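Side-chain contacts in TENA/THI-4 protein (Shewanella denitrificans OS217, PDB 3DDE), which is of unknown function but has an all-helical heme oxygenase-like fold and may be an iron-containing oxidoreductase: residues L74-C77 / F78-H82; A91-D94 / I95-G99; L121-I124 / S125-N129. One frame throughout, in Å; residues are numbered along the deposited sequence.

Interaction 1: residues L74-C77 / F78-H82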
loop_
_atom_site.group_PDB
_atom_site.type_symbol
_atom_site.label_atom_id
_atom_site.label_comp_id
_atom_site.label_asym_id
_atom_site.label_seq_id
_atom_site.Cartn_x
_atom_site.Cartn_y
_atom_site.Cartn_z
ATOM N N LEU A 74 -14.225 -8.359 9.963
ATOM C CA LEU A 74 -13.576 -7.042 9.999
ATOM C C LEU A 74 -13.336 -6.637 11.455
ATOM O O LEU A 74 -12.253 -6.160 11.790
ATOM C CB LEU A 74 -14.422 -5.970 9.297
ATOM C CG LEU A 74 -13.896 -4.525 9.296
ATOM C CD1 LEU A 74 -12.667 -4.371 8.375
ATOM C CD2 LEU A 74 -15.005 -3.590 8.877
ATOM N N SER A 75 -14.350 -6.808 12.313
ATOM C CA SER A 75 -14.193 -6.492 13.745
ATOM C C SER A 75 -13.066 -7.315 14.353
ATOM O O SER A 75 -12.240 -6.799 15.109
ATOM C CB SER A 75 -15.465 -6.750 14.544
ATOM O OG SER A 75 -16.415 -5.738 14.329
ATOM N N PHE A 76 -13.055 -8.606 14.024
ATOM C CA PHE A 76 -12.033 -9.531 14.503
ATOM C C PHE A 76 -10.616 -9.024 14.191
ATOM O O PHE A 76 -9.737 -9.036 15.068
ATOM C CB PHE A 76 -12.258 -10.938 13.900
ATOM C CG PHE A 76 -11.144 -11.911 14.182
ATOM C CD1 PHE A 76 -9.980 -11.902 13.413
ATOM C CD2 PHE A 76 -11.256 -12.843 15.209
ATOM C CE1 PHE A 76 -8.948 -12.791 13.672
ATOM C CE2 PHE A 76 -10.225 -13.736 15.479
ATOM C CZ PHE A 76 -9.072 -13.711 14.712
ATOM N N CYS A 77 -10.389 -8.599 12.950
ATOM C CA CYS A 77 -9.071 -8.103 12.536
ATOM C C CYS A 77 -8.582 -6.924 13.358
ATOM O O CYS A 77 -7.428 -6.909 13.786
ATOM C CB CYS A 77 -9.074 -7.703 11.065
ATOM S SG CYS A 77 -9.237 -9.099 9.982
ATOM N N PHE A 78 -9.445 -5.930 13.571
ATOM C CA PHE A 78 -9.042 -4.751 14.332
ATOM C C PHE A 78 -8.968 -5.050 15.814
ATOM O O PHE A 78 -8.083 -4.548 16.512
ATOM C CB PHE A 78 -9.929 -3.534 14.040
ATOM C CG PHE A 78 -9.922 -3.108 12.586
ATOM C CD1 PHE A 78 -8.757 -3.146 11.827
ATOM C CD2 PHE A 78 -11.068 -2.623 11.992
ATOM C CE1 PHE A 78 -8.767 -2.731 10.490
ATOM C CE2 PHE A 78 -11.070 -2.211 10.668
ATOM C CZ PHE A 78 -9.933 -2.251 9.930
ATOM N N HIS A 79 -9.887 -5.877 16.300
ATOM C CA HIS A 79 -9.856 -6.260 17.698
ATOM C C HIS A 79 -8.559 -6.962 18.034
ATOM O O HIS A 79 -7.901 -6.609 19.013
ATOM C CB HIS A 79 -11.005 -7.191 18.070
ATOM C CG HIS A 79 -10.841 -7.812 19.425
ATOM N ND1 HIS A 79 -10.896 -7.077 20.587
ATOM C CD2 HIS A 79 -10.589 -9.089 19.797
ATOM C CE1 HIS A 79 -10.700 -7.877 21.621
ATOM N NE2 HIS A 79 -10.505 -9.102 21.168
ATOM N N HIS A 80 -8.205 -7.969 17.244
ATOM C CA HIS A 80 -6.977 -8.706 17.502
ATOM C C HIS A 80 -5.708 -7.922 17.273
ATOM O O HIS A 80 -4.719 -8.169 17.963
ATOM C CB HIS A 80 -6.971 -10.077 16.825
ATOM C CG HIS A 80 -7.765 -11.076 17.587
ATOM N ND1 HIS A 80 -7.220 -11.808 18.618
ATOM C CD2 HIS A 80 -9.087 -11.366 17.577
ATOM C CE1 HIS A 80 -8.162 -12.549 19.171
ATOM N NE2 HIS A 80 -9.306 -12.294 18.563
ATOM N N ALA A 81 -5.731 -6.975 16.338
ATOM C CA ALA A 81 -4.586 -6.086 16.107
ATOM C C ALA A 81 -4.396 -5.265 17.396
ATOM O O ALA A 81 -3.275 -5.059 17.865
ATOM C CB ALA A 81 -4.840 -5.155 14.888
ATOM N N HIS A 82 -5.502 -4.803 17.963
ATOM C CA HIS A 82 -5.454 -4.047 19.215
ATOM C C HIS A 82 -4.894 -4.889 20.369
ATOM O O HIS A 82 -4.093 -4.400 21.170
ATOM C CB HIS A 82 -6.844 -3.536 19.565
ATOM C CG HIS A 82 -6.939 -2.873 20.903
ATOM N ND1 HIS A 82 -7.759 -3.343 21.900
ATOM C CD2 HIS A 82 -6.318 -1.780 21.405
ATOM C CE1 HIS A 82 -7.662 -2.548 22.953
ATOM N NE2 HIS A 82 -6.786 -1.597 22.681
#
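Phe76 turns its CG anti to the backbone N (chi1 172°), and His80, four residues on, swings its ring back with chi1 at -79°; the two torsions lean the rings together along one flank of helix 71-84. The imidazole meets the phenyl obliquely, its CD2 over one face near the rim, with His80 CD2 3.4 Å from Phe76 CE2 and the ring planes 35° apart. At the edge of the imidazole, in its plane, sits the carbonyl oxygen of Phe76, which also accepts the backbone bond from His80 N at 2.9 Å. Replacing Phe76 by an alanine would probably remove the face that His80 CD2 rests on and leave the imidazole freer to turn. On another flank of the helix, Leu74 reaches Phe78 chiefly by its CD1 methyl, Leu74 CD1 lying 3.5 Å from Phe78 CE2. Helix 55-65 covers Phe76 and Cys77 through Gln59, while Phe78 packs on Ala60 of the second subunit. His80 also meets the ring of His178 edge-to-face, on helix 166-189. Such i to i+4 pairing of side chains, laid over the i to i+4 backbone hydrogen bonds of an alpha helix, is here part of the packing between helices of the heme oxygenase-like fold.

Interaction 2: residues A91-D94 / I95-G99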
loop_
_atom_site.group_PDB
_atom_site.type_symbol
_atom_site.label_atom_id
_atom_site.label_comp_id
_atom_site.label_asym_id
_atom_site.label_seq_id
_atom_site.Cartn_x
_atom_site.Cartn_y
_atom_site.Cartn_z
ATOM N N ALA A 91 8.885 -9.588 24.923
ATOM C CA ALA A 91 10.096 -10.321 24.526
ATOM C C ALA A 91 11.327 -9.482 24.888
ATOM O O ALA A 91 12.335 -10.008 25.358
ATOM C CB ALA A 91 10.076 -10.608 23.053
ATOM N N LEU A 92 11.221 -8.171 24.678
ATOM C CA LEU A 92 12.304 -7.240 24.968
ATOM C C LEU A 92 12.524 -7.152 26.486
ATOM O O LEU A 92 13.642 -6.966 26.932
ATOM C CB LEU A 92 12.004 -5.872 24.353
ATOM C CG LEU A 92 13.146 -4.852 24.314
ATOM C CD1 LEU A 92 14.285 -5.365 23.443
ATOM C CD2 LEU A 92 12.628 -3.503 23.787
ATOM N N SER A 93 11.443 -7.300 27.251
ATOM C CA SER A 93 11.482 -7.319 28.710
ATOM C C SER A 93 12.180 -8.579 29.226
ATOM O O SER A 93 12.925 -8.525 30.192
ATOM C CB SER A 93 10.062 -7.227 29.277
ATOM O OG SER A 93 10.057 -7.272 30.700
ATOM N N ASP A 94 11.926 -9.715 28.579
ATOM C CA ASP A 94 12.572 -10.973 28.939
ATOM C C ASP A 94 14.088 -10.907 28.701
ATOM O O ASP A 94 14.868 -11.454 29.490
ATOM C CB ASP A 94 11.988 -12.124 28.120
ATOM C CG ASP A 94 10.536 -12.420 28.457
ATOM O OD1 ASP A 94 10.080 -12.041 29.560
ATOM O OD2 ASP A 94 9.863 -13.059 27.605
ATOM N N ILE A 95 14.492 -10.250 27.616
ATOM C CA ILE A 95 15.911 -10.099 27.272
ATOM C C ILE A 95 16.612 -9.235 28.310
ATOM O O ILE A 95 17.754 -9.511 28.684
ATOM C CB ILE A 95 16.105 -9.529 25.831
ATOM C CG1 ILE A 95 15.655 -10.565 24.781
ATOM C CG2 ILE A 95 17.570 -9.144 25.581
ATOM C CD1 ILE A 95 15.516 -10.016 23.357
ATOM N N ALA A 96 15.914 -8.202 28.782
ATOM C CA ALA A 96 16.437 -7.310 29.826
ATOM C C ALA A 96 16.521 -8.037 31.180
ATOM O O ALA A 96 17.444 -7.804 31.981
ATOM C CB ALA A 96 15.561 -6.065 29.929
ATOM N N SER A 97 15.571 -8.944 31.407
ATOM C CA SER A 97 15.504 -9.720 32.648
ATOM C C SER A 97 16.662 -10.701 32.827
ATOM O O SER A 97 16.919 -11.118 33.952
ATOM C CB SER A 97 14.163 -10.463 32.749
ATOM O OG SER A 97 13.030 -9.476 32.899
ATOM N N ILE A 98 17.340 -11.085 31.737
ATOM C CA ILE A 98 18.514 -11.974 31.847
ATOM C C ILE A 98 19.846 -11.212 31.728
ATOM O O ILE A 98 20.891 -11.799 31.420
ATOM C CB ILE A 98 18.458 -13.190 30.909
ATOM C CG1 ILE A 98 18.390 -12.769 29.438
ATOM C CG2 ILE A 98 17.271 -14.067 31.284
ATOM C CD1 ILE A 98 18.618 -13.914 28.499
ATOM N N GLY A 99 19.795 -9.902 31.989
ATOM C CA GLY A 99 20.992 -9.059 32.046
ATOM C C GLY A 99 21.530 -8.426 30.774
ATOM O O GLY A 99 22.664 -7.939 30.785
#
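Ser97 turns back on Ser93, one helical turn earlier, and its short side chain can be followed atom by atom. Ser97 CB comes first, 3.4 Å from Ser93 O and nearly as close to the carbonyl oxygen of Asp94. At the tip, Ser97 OG stands beside its own backbone N (chi1 -67°), a torsion that folds the hydroxyl back along the helix to donate to Ser93 O at 2.9 Å. The hydroxyl lies above the carbonyl plane, 37° out of it, whereas Ser97 N donates to the same oxygen from the opposite face. Two donors from one residue thus grip a single carbonyl near the end of helix 88-97. OG has in addition a weak hydrogen bond with Gln163 O.

Ile95 lies on a different flank. Ile95 CG1 passes 3.4 Å from Ala91 O, the acceptor of the Ile95 N bond, and the side chain packs on Met45 and Thr46 of helix 38-52. Asp94 spends its carboxylate elsewhere: OD1 accepts from Lys166 N and OD2 from Phe167 N, so both oxygens are engaged at the start of helix 166-189. Beyond Ser97 the backbone bonding weakens, Ile98 N reaching Asp94 O at 3.4 Å, and the chain leaves the helix. A serine hydroxyl bonded to the carbonyl four residues back is a familiar feature of alpha helices, here placed in the last turn.

Interaction 3: residues L121-I124 / S125-N129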
loop_
_atom_site.group_PDB
_atom_site.type_symbol
_atom_site.label_atom_id
_atom_site.label_comp_id
_atom_site.label_asym_id
_atom_site.label_seq_id
_atom_site.Cartn_x
_atom_site.Cartn_y
_atom_site.Cartn_z
ATOM N N LEU A 121 4.130 -12.783 5.828
ATOM C CA LEU A 121 2.941 -12.432 6.604
ATOM C C LEU A 121 2.244 -11.153 6.121
ATOM O O LEU A 121 1.010 -11.122 6.063
ATOM C CB LEU A 121 3.285 -12.345 8.109
ATOM C CG LEU A 121 3.700 -13.630 8.831
ATOM C CD1 LEU A 121 4.003 -13.350 10.283
ATOM C CD2 LEU A 121 2.647 -14.705 8.727
ATOM N N TYR A 122 2.999 -10.105 5.778
ATOM C CA TYR A 122 2.376 -8.884 5.194
ATOM C C TYR A 122 1.762 -9.206 3.837
ATOM O O TYR A 122 0.660 -8.769 3.524
ATOM C CB TYR A 122 3.353 -7.707 5.030
ATOM C CG TYR A 122 3.579 -6.874 6.260
ATOM C CD1 TYR A 122 2.681 -5.879 6.616
ATOM C CD2 TYR A 122 4.701 -7.049 7.053
ATOM C CE1 TYR A 122 2.879 -5.099 7.740
ATOM C CE2 TYR A 122 4.925 -6.266 8.151
ATOM C CZ TYR A 122 4.011 -5.288 8.504
ATOM O OH TYR A 122 4.217 -4.503 9.612
ATOM N N TRP A 123 2.472 -9.982 3.037
ATOM C CA TRP A 123 1.976 -10.366 1.707
ATOM C C TRP A 123 0.650 -11.110 1.768
ATOM O O TRP A 123 -0.288 -10.775 1.029
ATOM C CB TRP A 123 3.030 -11.219 0.998
ATOM C CG TRP A 123 2.673 -11.733 -0.345
ATOM C CD1 TRP A 123 2.445 -13.019 -0.685
ATOM C CD2 TRP A 123 2.502 -10.964 -1.541
ATOM N NE1 TRP A 123 2.174 -13.114 -2.035
ATOM C CE2 TRP A 123 2.209 -11.862 -2.577
ATOM C CE3 TRP A 123 2.609 -9.600 -1.842
ATOM C CZ2 TRP A 123 1.970 -11.441 -3.881
ATOM C CZ3 TRP A 123 2.395 -9.186 -3.148
ATOM C CH2 TRP A 123 2.076 -10.102 -4.147
ATOM N N ILE A 124 0.561 -12.117 2.629
ATOM C CA ILE A 124 -0.659 -12.915 2.699
ATOM C C ILE A 124 -1.790 -12.159 3.425
ATOM O O ILE A 124 -2.958 -12.544 3.371
ATOM C CB ILE A 124 -0.400 -14.381 3.219
ATOM C CG1 ILE A 124 0.101 -14.429 4.670
ATOM C CG2 ILE A 124 0.527 -15.142 2.262
ATOM C CD1 ILE A 124 -1.013 -14.234 5.722
ATOM N N SER A 125 -1.433 -11.065 4.069
ATOM C CA SER A 125 -2.388 -10.203 4.744
ATOM C C SER A 125 -2.916 -9.107 3.813
ATOM O O SER A 125 -4.061 -8.683 3.934
ATOM C CB SER A 125 -1.746 -9.585 5.985
ATOM O OG SER A 125 -1.365 -10.596 6.904
ATOM N N ALA A 126 -2.088 -8.673 2.874
ATOM C CA ALA A 126 -2.439 -7.627 1.927
ATOM C C ALA A 126 -3.029 -8.150 0.622
ATOM O O ALA A 126 -3.641 -7.391 -0.129
ATOM C CB ALA A 126 -1.211 -6.806 1.611
ATOM N N THR A 127 -2.851 -9.423 0.322
ATOM C CA THR A 127 -3.297 -9.960 -0.964
ATOM C C THR A 127 -3.983 -11.313 -0.797
ATOM O O THR A 127 -3.988 -11.876 0.290
ATOM C CB THR A 127 -2.092 -10.165 -1.885
ATOM O OG1 THR A 127 -1.324 -11.264 -1.412
ATOM C CG2 THR A 127 -1.209 -8.911 -1.949
ATOM N N GLY A 128 -4.557 -11.823 -1.892
ATOM C CA GLY A 128 -5.184 -13.133 -1.919
ATOM C C GLY A 128 -6.499 -13.234 -1.176
ATOM O O GLY A 128 -7.190 -12.227 -0.969
ATOM N N ASN A 129 -6.863 -14.474 -0.827
ATOM C CA ASN A 129 -8.074 -14.745 -0.083
ATOM C C ASN A 129 -7.904 -14.197 1.329
ATOM O O ASN A 129 -7.083 -14.706 2.075
ATOM C CB ASN A 129 -8.343 -16.248 -0.065
ATOM C CG ASN A 129 -9.731 -16.583 0.457
ATOM O OD1 ASN A 129 -10.278 -15.850 1.273
ATOM N ND2 ASN A 129 -10.304 -17.676 -0.018
#
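Thr127 lies across one face of the Trp123 indole, the two side chains crossing at a slant. Its two branches divide the ring system between them. The methyl Thr127 CG2 stands over the six-membered ring of Trp123, 4.0 Å from that ring's centroid and 18° off its normal, a clear CH-pi contact; Thr127 OG1 lies above the same indole, 3.8 Å from Trp123 CE2. The hydroxyl is nevertheless directed to the backbone, Thr127 OG1 donating to Trp123 O at 2.7 Å from above the carbonyl plane. With chi1 at 71°, OG1 sits between the backbone N and the carbonyl carbon of its own residue, which lets OG1 bond the carbonyl while both branches stay over the indole.

This is the C-terminal end of helix 112-126: Thr127 is the first residue to leave helical backbone angles, and two hydroxyls, those of Ser125 and Thr127, bond carbonyls of the last turns. Ser125 OG reaches Leu121 O at 2.6 Å, much shorter than the weak bond that Ser125 N makes to the same oxygen. Ile124 stays close by, Ile124 CD1 lying 3.8 Å from Ser125 OG.

The indole also serves the assembly. Trp123 NE1 bonds Glu115 of the third subunit, and the Trp123 ring stacks on Tyr122 of that subunit, whose own Trp123 stacks in turn on this chain's Tyr122. Within the chain, Tyr122 OH pairs with His54 ND1, and in the loop beyond the helix, Asn129 ND2 bonds Asp195 of helix 193-223.

The three interactions come in series along the chain, each along one helix or across its C-terminal end: interaction 1 in helix 71-84, interaction 2 at the end of the next helix, 88-97, and interaction 3 at the end of helix 112-126. Interactions 1 and 3 have centres about 16 Å apart and are both bordered by helix 55-65. Interaction 2 is more remote, its centre about 28 Å from that of interaction 1 and about 31 Å from that of interaction 3, on the other side of the chain's centre from the latter. No two touch. Interactions 1 and 3 face different neighbouring subunits, the second and the third, whereas interaction 2 meets no other chain of the assembly.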